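Local coordinates for coat protein (Sulfolobus turreted icosahedral virus, PDB 2BBD) that is the major capsid protein of an archaeal virus and probably builds most of its shell, with a structure that points to common ancestry with eukaryotic and bacterial viruses, at residues L74-G83 with W116-P124; T15-R26 with V128-Q139. One frame throughout, in Å; residues are numbered along the deposited sequence.

Contact 1. Residues L74-G83 with W116-P124; sequences LYSVSGTGLG and WEFDLARFP
Trp-116 meets the helix that starts at Gly-79 with the edge of its indole: NE1 donates to Gly-79 O at 3.0 Å, on a lone pair in the carbonyl plane. That oxygen also accepts from Gly-83 N, so the first-turn carbonyl is gripped by two donors. Leu-82 CG packs against Trp-116 CD1 at 3.8 Å. From Glu-117 the backbone O takes a water, while its carboxylate turns away to Lys-32 and Arg-34. Phe-118 lies between two partners. Leu-82 lays CD2 over its face, 3.9 Å from the ring centroid, while the CD2 edge of the Phe-118 ring points into the face of Tyr-75, a T-shaped pair with planes at 75°. With CG beside its backbone N (chi1 -81°), Tyr-75 reaches across to the next residue, where OH donates to Asp-119 O at 2.8 Å. Asp-119 itself forms an Asx turn, OD2 accepting from Ala-121 N. Leu-120 CD2 then touches Leu-74 CD1 at 4.1 Å, and that same Leu-74 methyl sits over the Phe-123 ring. The contact joins two facing sheets of a jelly-roll-like sandwich: its aromatic and aliphatic interior is pinned by two directional bonds, from an indole and a phenol, to main-chain carbonyls.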
# COMPACT_ATOMS: atom_id res chain seq x y z
N LEU A 74 -5.21 3.72 -9.56
CA LEU A 74 -5.37 2.41 -8.96
C LEU A 74 -4.62 2.38 -7.62
O LEU A 74 -5.08 1.79 -6.65
CB LEU A 74 -4.81 1.32 -9.88
CG LEU A 74 -5.45 1.19 -11.27
CD1 LEU A 74 -4.77 0.08 -12.05
CD2 LEU A 74 -6.92 0.90 -11.10
N TYR A 75 -3.46 3.03 -7.59
CA TYR A 75 -2.63 3.11 -6.40
C TYR A 75 -2.00 4.48 -6.26
O TYR A 75 -1.57 5.09 -7.24
CB TYR A 75 -1.49 2.08 -6.45
CG TYR A 75 -1.86 0.67 -6.06
CD1 TYR A 75 -1.44 0.13 -4.84
CD2 TYR A 75 -2.61 -0.13 -6.92
CE1 TYR A 75 -1.75 -1.18 -4.49
CE2 TYR A 75 -2.93 -1.44 -6.58
CZ TYR A 75 -2.50 -1.96 -5.37
OH TYR A 75 -2.81 -3.26 -5.04
N SER A 76 -1.95 4.95 -5.02
CA SER A 76 -1.33 6.21 -4.66
C SER A 76 -0.88 5.95 -3.22
O SER A 76 -1.63 6.15 -2.27
CB SER A 76 -2.34 7.36 -4.71
OG SER A 76 -1.68 8.59 -4.47
N VAL A 77 0.35 5.48 -3.08
CA VAL A 77 0.91 5.14 -1.78
C VAL A 77 2.40 5.47 -1.71
O VAL A 77 3.09 5.53 -2.73
CB VAL A 77 0.77 3.63 -1.52
CG1 VAL A 77 -0.69 3.20 -1.54
CG2 VAL A 77 1.55 2.85 -2.58
N SER A 78 2.88 5.67 -0.49
CA SER A 78 4.29 5.96 -0.26
C SER A 78 5.05 4.64 -0.36
O SER A 78 4.46 3.57 -0.28
CB SER A 78 4.47 6.56 1.13
OG SER A 78 4.02 5.67 2.14
N GLY A 79 6.37 4.71 -0.55
CA GLY A 79 7.14 3.48 -0.61
C GLY A 79 7.09 2.82 0.77
O GLY A 79 7.09 1.59 0.89
N THR A 80 7.03 3.65 1.81
CA THR A 80 6.96 3.19 3.20
C THR A 80 5.69 2.38 3.49
O THR A 80 5.76 1.25 3.96
CB THR A 80 7.01 4.38 4.18
OG1 THR A 80 8.31 4.96 4.17
CG2 THR A 80 6.68 3.92 5.59
N GLY A 81 4.53 2.98 3.21
CA GLY A 81 3.27 2.31 3.47
C GLY A 81 3.07 1.00 2.72
O GLY A 81 2.64 -0.00 3.31
N LEU A 82 3.36 1.00 1.42
CA LEU A 82 3.20 -0.21 0.63
C LEU A 82 4.19 -1.27 1.11
O LEU A 82 3.87 -2.47 1.09
CB LEU A 82 3.44 0.09 -0.86
CG LEU A 82 3.17 -1.06 -1.84
CD1 LEU A 82 1.73 -1.57 -1.68
CD2 LEU A 82 3.41 -0.58 -3.28
N GLY A 83 5.36 -0.82 1.55
CA GLY A 83 6.40 -1.71 2.05
C GLY A 83 5.96 -2.39 3.34
O GLY A 83 6.17 -3.58 3.55
N TRP A 116 8.19 -4.65 -3.84
CA TRP A 116 6.83 -4.13 -3.65
C TRP A 116 5.98 -4.77 -4.74
O TRP A 116 6.46 -4.99 -5.85
CB TRP A 116 6.75 -2.63 -3.86
CG TRP A 116 7.50 -1.78 -2.91
CD1 TRP A 116 7.01 -1.20 -1.77
CD2 TRP A 116 8.83 -1.29 -3.08
NE1 TRP A 116 7.95 -0.35 -1.24
CE2 TRP A 116 9.08 -0.39 -2.02
CE3 TRP A 116 9.84 -1.51 -4.03
CZ2 TRP A 116 10.29 0.30 -1.89
CZ3 TRP A 116 11.05 -0.83 -3.89
CH2 TRP A 116 11.26 0.06 -2.83
N GLU A 117 4.73 -5.06 -4.42
CA GLU A 117 3.82 -5.63 -5.40
C GLU A 117 2.51 -4.87 -5.41
O GLU A 117 2.08 -4.35 -4.38
CB GLU A 117 3.53 -7.11 -5.11
CG GLU A 117 4.73 -8.01 -5.24
CD GLU A 117 4.36 -9.48 -5.34
OE1 GLU A 117 3.47 -9.93 -4.58
OE2 GLU A 117 4.98 -10.18 -6.17
N PHE A 118 1.90 -4.80 -6.59
CA PHE A 118 0.64 -4.12 -6.77
C PHE A 118 -0.36 -5.17 -7.24
O PHE A 118 -0.20 -5.79 -8.30
CB PHE A 118 0.76 -3.01 -7.82
CG PHE A 118 1.80 -1.97 -7.50
CD1 PHE A 118 3.15 -2.26 -7.66
CD2 PHE A 118 1.43 -0.73 -6.98
CE1 PHE A 118 4.13 -1.32 -7.31
CE2 PHE A 118 2.39 0.21 -6.63
CZ PHE A 118 3.75 -0.09 -6.79
N ASP A 119 -1.39 -5.39 -6.44
CA ASP A 119 -2.41 -6.35 -6.79
C ASP A 119 -3.46 -5.58 -7.60
O ASP A 119 -4.06 -4.65 -7.10
CB ASP A 119 -3.02 -6.95 -5.52
CG ASP A 119 -4.07 -8.00 -5.80
OD1 ASP A 119 -4.49 -8.66 -4.83
OD2 ASP A 119 -4.47 -8.18 -6.97
N LEU A 120 -3.63 -5.96 -8.86
CA LEU A 120 -4.60 -5.29 -9.72
C LEU A 120 -5.83 -6.15 -9.95
O LEU A 120 -6.54 -5.95 -10.93
CB LEU A 120 -3.99 -4.95 -11.08
CG LEU A 120 -3.00 -3.78 -11.19
CD1 LEU A 120 -1.71 -4.14 -10.49
CD2 LEU A 120 -2.75 -3.48 -12.65
N ALA A 121 -6.07 -7.12 -9.07
CA ALA A 121 -7.21 -8.01 -9.23
C ALA A 121 -7.05 -8.64 -10.61
O ALA A 121 -6.11 -9.40 -10.84
CB ALA A 121 -8.52 -7.22 -9.13
N ARG A 122 -7.96 -8.34 -11.53
CA ARG A 122 -7.80 -8.85 -12.89
C ARG A 122 -8.18 -7.70 -13.82
O ARG A 122 -9.25 -7.67 -14.40
CB ARG A 122 -8.69 -10.07 -13.15
CG ARG A 122 -8.12 -10.95 -14.26
CD ARG A 122 -8.99 -12.15 -14.56
NE ARG A 122 -10.30 -11.77 -15.07
CZ ARG A 122 -11.19 -12.63 -15.53
NH1 ARG A 122 -10.92 -13.93 -15.55
NH2 ARG A 122 -12.36 -12.19 -15.98
N PHE A 123 -7.26 -6.75 -13.91
CA PHE A 123 -7.41 -5.54 -14.70
C PHE A 123 -7.46 -5.79 -16.21
O PHE A 123 -6.57 -6.44 -16.77
CB PHE A 123 -6.26 -4.60 -14.37
CG PHE A 123 -6.45 -3.19 -14.83
CD1 PHE A 123 -7.37 -2.37 -14.21
CD2 PHE A 123 -5.72 -2.69 -15.90
CE1 PHE A 123 -7.56 -1.05 -14.64
CE2 PHE A 123 -5.89 -1.38 -16.34
CZ PHE A 123 -6.81 -0.55 -15.71
N PRO A 124 -8.50 -5.28 -16.89
CA PRO A 124 -8.66 -5.46 -18.34
C PRO A 124 -7.75 -4.48 -19.10
O PRO A 124 -8.21 -3.57 -19.79
CB PRO A 124 -10.15 -5.16 -18.54
CG PRO A 124 -10.39 -4.05 -17.55
CD PRO A 124 -9.62 -4.51 -16.31
O HOH W 1 -0.46 -4.80 -3.17

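Contact 2. Residues T15-R26 with V128-Q139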
# COMPACT_ATOMS: atom_id res chain seq x y z
N THR A 15 17.89 7.26 -8.90
CA THR A 15 18.60 8.53 -8.67
C THR A 15 17.69 9.23 -7.66
O THR A 15 16.47 9.05 -7.69
CB THR A 15 18.73 9.42 -9.94
OG1 THR A 15 17.44 9.65 -10.52
CG2 THR A 15 19.67 8.77 -10.95
N ALA A 16 18.28 10.00 -6.75
CA ALA A 16 17.52 10.70 -5.72
C ALA A 16 16.50 11.70 -6.24
O ALA A 16 16.72 12.35 -7.27
CB ALA A 16 18.49 11.40 -4.75
N GLY A 17 15.39 11.83 -5.52
CA GLY A 17 14.34 12.77 -5.88
C GLY A 17 14.10 12.82 -7.37
O GLY A 17 14.31 13.86 -8.00
N THR A 18 13.66 11.70 -7.93
CA THR A 18 13.39 11.61 -9.36
C THR A 18 12.04 10.92 -9.62
O THR A 18 11.74 9.86 -9.05
CB THR A 18 14.51 10.82 -10.10
OG1 THR A 18 15.79 11.41 -9.82
CG2 THR A 18 14.26 10.83 -11.60
N ASN A 19 11.21 11.52 -10.46
CA ASN A 19 9.93 10.91 -10.80
C ASN A 19 10.15 10.06 -12.05
O ASN A 19 10.43 10.58 -13.13
CB ASN A 19 8.87 11.98 -11.06
CG ASN A 19 7.53 11.39 -11.46
OD1 ASN A 19 7.06 10.43 -10.85
ND2 ASN A 19 6.92 11.95 -12.49
N ILE A 20 10.02 8.76 -11.89
CA ILE A 20 10.24 7.83 -12.99
C ILE A 20 8.93 7.25 -13.53
O ILE A 20 8.34 6.36 -12.91
CB ILE A 20 11.14 6.67 -12.52
CG1 ILE A 20 12.40 7.22 -11.84
CG2 ILE A 20 11.49 5.79 -13.70
CD1 ILE A 20 13.28 6.13 -11.22
N PRO A 21 8.45 7.76 -14.68
CA PRO A 21 7.21 7.24 -15.27
C PRO A 21 7.50 5.98 -16.07
O PRO A 21 8.32 6.00 -16.98
CB PRO A 21 6.73 8.40 -16.14
CG PRO A 21 8.02 8.98 -16.64
CD PRO A 21 8.90 8.96 -15.40
N ILE A 22 6.85 4.88 -15.71
CA ILE A 22 7.06 3.62 -16.41
C ILE A 22 5.79 3.22 -17.13
O ILE A 22 4.72 3.15 -16.54
CB ILE A 22 7.46 2.50 -15.42
CG1 ILE A 22 8.72 2.91 -14.65
CG2 ILE A 22 7.71 1.21 -16.17
CD1 ILE A 22 9.07 1.94 -13.50
N LYS A 23 5.90 2.96 -18.43
CA LYS A 23 4.73 2.56 -19.19
C LYS A 23 4.55 1.06 -19.03
O LYS A 23 5.50 0.29 -19.21
CB LYS A 23 4.91 2.90 -20.67
CG LYS A 23 3.65 2.67 -21.50
CD LYS A 23 2.47 3.49 -20.98
CE LYS A 23 1.42 3.65 -22.05
NZ LYS A 23 2.01 4.19 -23.32
N ILE A 24 3.35 0.64 -18.68
CA ILE A 24 3.07 -0.77 -18.51
C ILE A 24 2.47 -1.34 -19.79
O ILE A 24 1.48 -0.82 -20.31
CB ILE A 24 2.10 -0.99 -17.34
CG1 ILE A 24 2.71 -0.41 -16.06
CG2 ILE A 24 1.78 -2.47 -17.18
CD1 ILE A 24 4.05 -1.02 -15.68
N PRO A 25 3.08 -2.40 -20.34
CA PRO A 25 2.59 -3.02 -21.58
C PRO A 25 1.23 -3.70 -21.39
O PRO A 25 1.00 -4.37 -20.38
CB PRO A 25 3.68 -4.05 -21.91
CG PRO A 25 4.90 -3.52 -21.18
CD PRO A 25 4.32 -3.03 -19.89
N ARG A 26 0.34 -3.53 -22.36
CA ARG A 26 -1.01 -4.10 -22.31
C ARG A 26 -1.13 -5.36 -23.16
O ARG A 26 -1.99 -5.45 -24.04
CB ARG A 26 -2.01 -3.05 -22.79
CG ARG A 26 -1.93 -1.76 -21.98
CD ARG A 26 -2.92 -0.70 -22.44
NE ARG A 26 -2.56 -0.14 -23.74
CZ ARG A 26 -2.96 -0.62 -24.91
NH1 ARG A 26 -3.75 -1.69 -24.95
NH2 ARG A 26 -2.59 -0.04 -26.04
N VAL A 128 -7.91 -0.64 -22.00
CA VAL A 128 -7.66 0.73 -21.56
C VAL A 128 -6.41 1.29 -22.23
O VAL A 128 -5.68 0.56 -22.90
CB VAL A 128 -7.48 0.81 -20.02
CG1 VAL A 128 -8.67 0.17 -19.31
CG2 VAL A 128 -6.18 0.14 -19.62
N GLN A 129 -6.17 2.58 -22.03
CA GLN A 129 -5.02 3.26 -22.61
C GLN A 129 -4.06 3.80 -21.56
O GLN A 129 -4.46 4.15 -20.45
CB GLN A 129 -5.48 4.44 -23.47
CG GLN A 129 -6.37 4.07 -24.65
CD GLN A 129 -5.57 3.71 -25.88
OE1 GLN A 129 -4.61 2.94 -25.81
NE2 GLN A 129 -5.97 4.26 -27.03
N ASN A 130 -2.79 3.86 -21.94
CA ASN A 130 -1.74 4.43 -21.11
C ASN A 130 -1.68 4.08 -19.62
O ASN A 130 -1.98 4.91 -18.76
CB ASN A 130 -1.77 5.94 -21.29
CG ASN A 130 -1.66 6.36 -22.76
OD1 ASN A 130 -2.36 7.26 -23.22
ND2 ASN A 130 -0.77 5.69 -23.50
N ILE A 131 -1.27 2.85 -19.32
CA ILE A 131 -1.12 2.42 -17.93
C ILE A 131 0.28 2.90 -17.54
O ILE A 131 1.27 2.49 -18.15
CB ILE A 131 -1.18 0.90 -17.79
CG1 ILE A 131 -2.49 0.36 -18.38
CG2 ILE A 131 -1.07 0.52 -16.31
CD1 ILE A 131 -2.58 -1.17 -18.39
N ILE A 132 0.36 3.77 -16.54
CA ILE A 132 1.65 4.30 -16.10
C ILE A 132 1.94 4.10 -14.63
O ILE A 132 1.14 4.47 -13.77
CB ILE A 132 1.75 5.82 -16.40
CG1 ILE A 132 1.65 6.07 -17.90
CG2 ILE A 132 3.06 6.37 -15.85
CD1 ILE A 132 1.50 7.54 -18.25
N LEU A 133 3.10 3.50 -14.33
CA LEU A 133 3.54 3.31 -12.95
C LEU A 133 4.60 4.38 -12.71
O LEU A 133 5.69 4.33 -13.28
CB LEU A 133 4.15 1.93 -12.74
CG LEU A 133 4.87 1.76 -11.40
CD1 LEU A 133 3.89 1.88 -10.23
CD2 LEU A 133 5.56 0.41 -11.36
N SER A 134 4.28 5.37 -11.89
CA SER A 134 5.23 6.43 -11.60
C SER A 134 5.93 6.18 -10.27
O SER A 134 5.29 6.00 -9.24
CB SER A 134 4.51 7.78 -11.58
OG SER A 134 3.84 8.00 -12.81
N ILE A 135 7.25 6.16 -10.30
CA ILE A 135 8.01 5.96 -9.07
C ILE A 135 8.78 7.22 -8.76
O ILE A 135 9.69 7.60 -9.51
CB ILE A 135 9.03 4.80 -9.19
CG1 ILE A 135 8.33 3.52 -9.62
CG2 ILE A 135 9.73 4.57 -7.83
CD1 ILE A 135 9.29 2.38 -9.90
N LEU A 136 8.38 7.90 -7.69
CA LEU A 136 9.09 9.10 -7.25
C LEU A 136 10.08 8.57 -6.22
O LEU A 136 9.68 8.10 -5.14
CB LEU A 136 8.14 10.11 -6.60
CG LEU A 136 8.83 11.32 -5.92
CD1 LEU A 136 9.70 12.11 -6.92
CD2 LEU A 136 7.77 12.20 -5.31
N THR A 137 11.36 8.60 -6.56
CA THR A 137 12.36 8.09 -5.64
C THR A 137 12.54 8.97 -4.42
O THR A 137 12.23 10.17 -4.45
CB THR A 137 13.72 7.95 -6.31
OG1 THR A 137 14.17 9.24 -6.75
CG2 THR A 137 13.64 6.96 -7.48
N GLY A 138 13.04 8.37 -3.35
CA GLY A 138 13.28 9.12 -2.13
C GLY A 138 14.69 9.68 -2.17
O GLY A 138 15.27 9.89 -3.24
N GLN A 139 15.26 9.91 -0.99
CA GLN A 139 16.61 10.47 -0.87
C GLN A 139 17.58 9.37 -0.41
O GLN A 139 17.15 8.35 0.13
CB GLN A 139 16.57 11.61 0.14
CG GLN A 139 17.61 12.70 -0.03
CD GLN A 139 17.44 13.52 -1.29
OE1 GLN A 139 16.36 14.00 -1.60
NE2 GLN A 139 18.53 13.67 -2.03
O HOH W 2 -0.03 1.18 -21.12
O HOH W 3 -1.53 2.94 -24.44
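Strands 19-24 and 131-137 run antiparallel, their short axes 4.4 Å apart at closest approach and 163° between directions. Ile-20 with Ile-135 and Ile-22 with Leu-133 are hydrogen-bonded pairs; Asn-19 with Leu-136, Pro-21 with Ser-134 and Lys-23 with Ile-132 are non-hydrogen-bonded ones. Pro-21, lacking an N-H, thus falls where no bond to this neighbour is needed. On the N-terminal side of Ile-20 the pairing continues through Thr-137 N to Thr-18 O, and Gly-17 N reaches Gly-138 O at 3.0 Å. Here Thr-137 OG1, placed between its own N and carbonyl carbon (chi1 61°), accepts from Thr-18 N at 2.8 Å. On the buried face Ile-22 CD1 meets Ile-135 CD1 at 3.6 Å, Ile-20 CD1 touches Thr-137 CG2, and Ile-24 CB lies 3.7 Å from Ile-131 CG2, the two side chains crossing near a right angle. On the opposite face, Lys-23 bends so that CD lies 3.2 Å from Ile-131 O. Past the strand, Arg-26 packs CG on Ile-131 CD1 and lays one guanidinium face over Val-128 O. An isoleucine-rich side toward strands 29-43 and 145-158 and a more polar outer side make this an amphipathic edge pair of the sheet.

Overall arrangement
From the N terminus, strand 2-13 belongs to one sheet, and the chain then passes through 15-26, whose strand 19-24 lies at one edge of the other sheet. Contact 2 is closed about a hundred residues later, when 128-139 returns beside it. Within that long loop the chain passes through strand 61-68, then 74-83, and contact 1 closes when strand 108-123, in the facing sheet, comes to lie over strand 72-78 and helix 79-89, so the two contacts nest without crossing. Contact 2 is made within one sheet, whereas contact 1 bridges the two sheets. They meet directly: Phe-123 CE2 packs on Val-128 CG2 at 3.6 Å, and Phe-118 on Leu-133, so that the hydrophobic packing of the two contacts is continuous here.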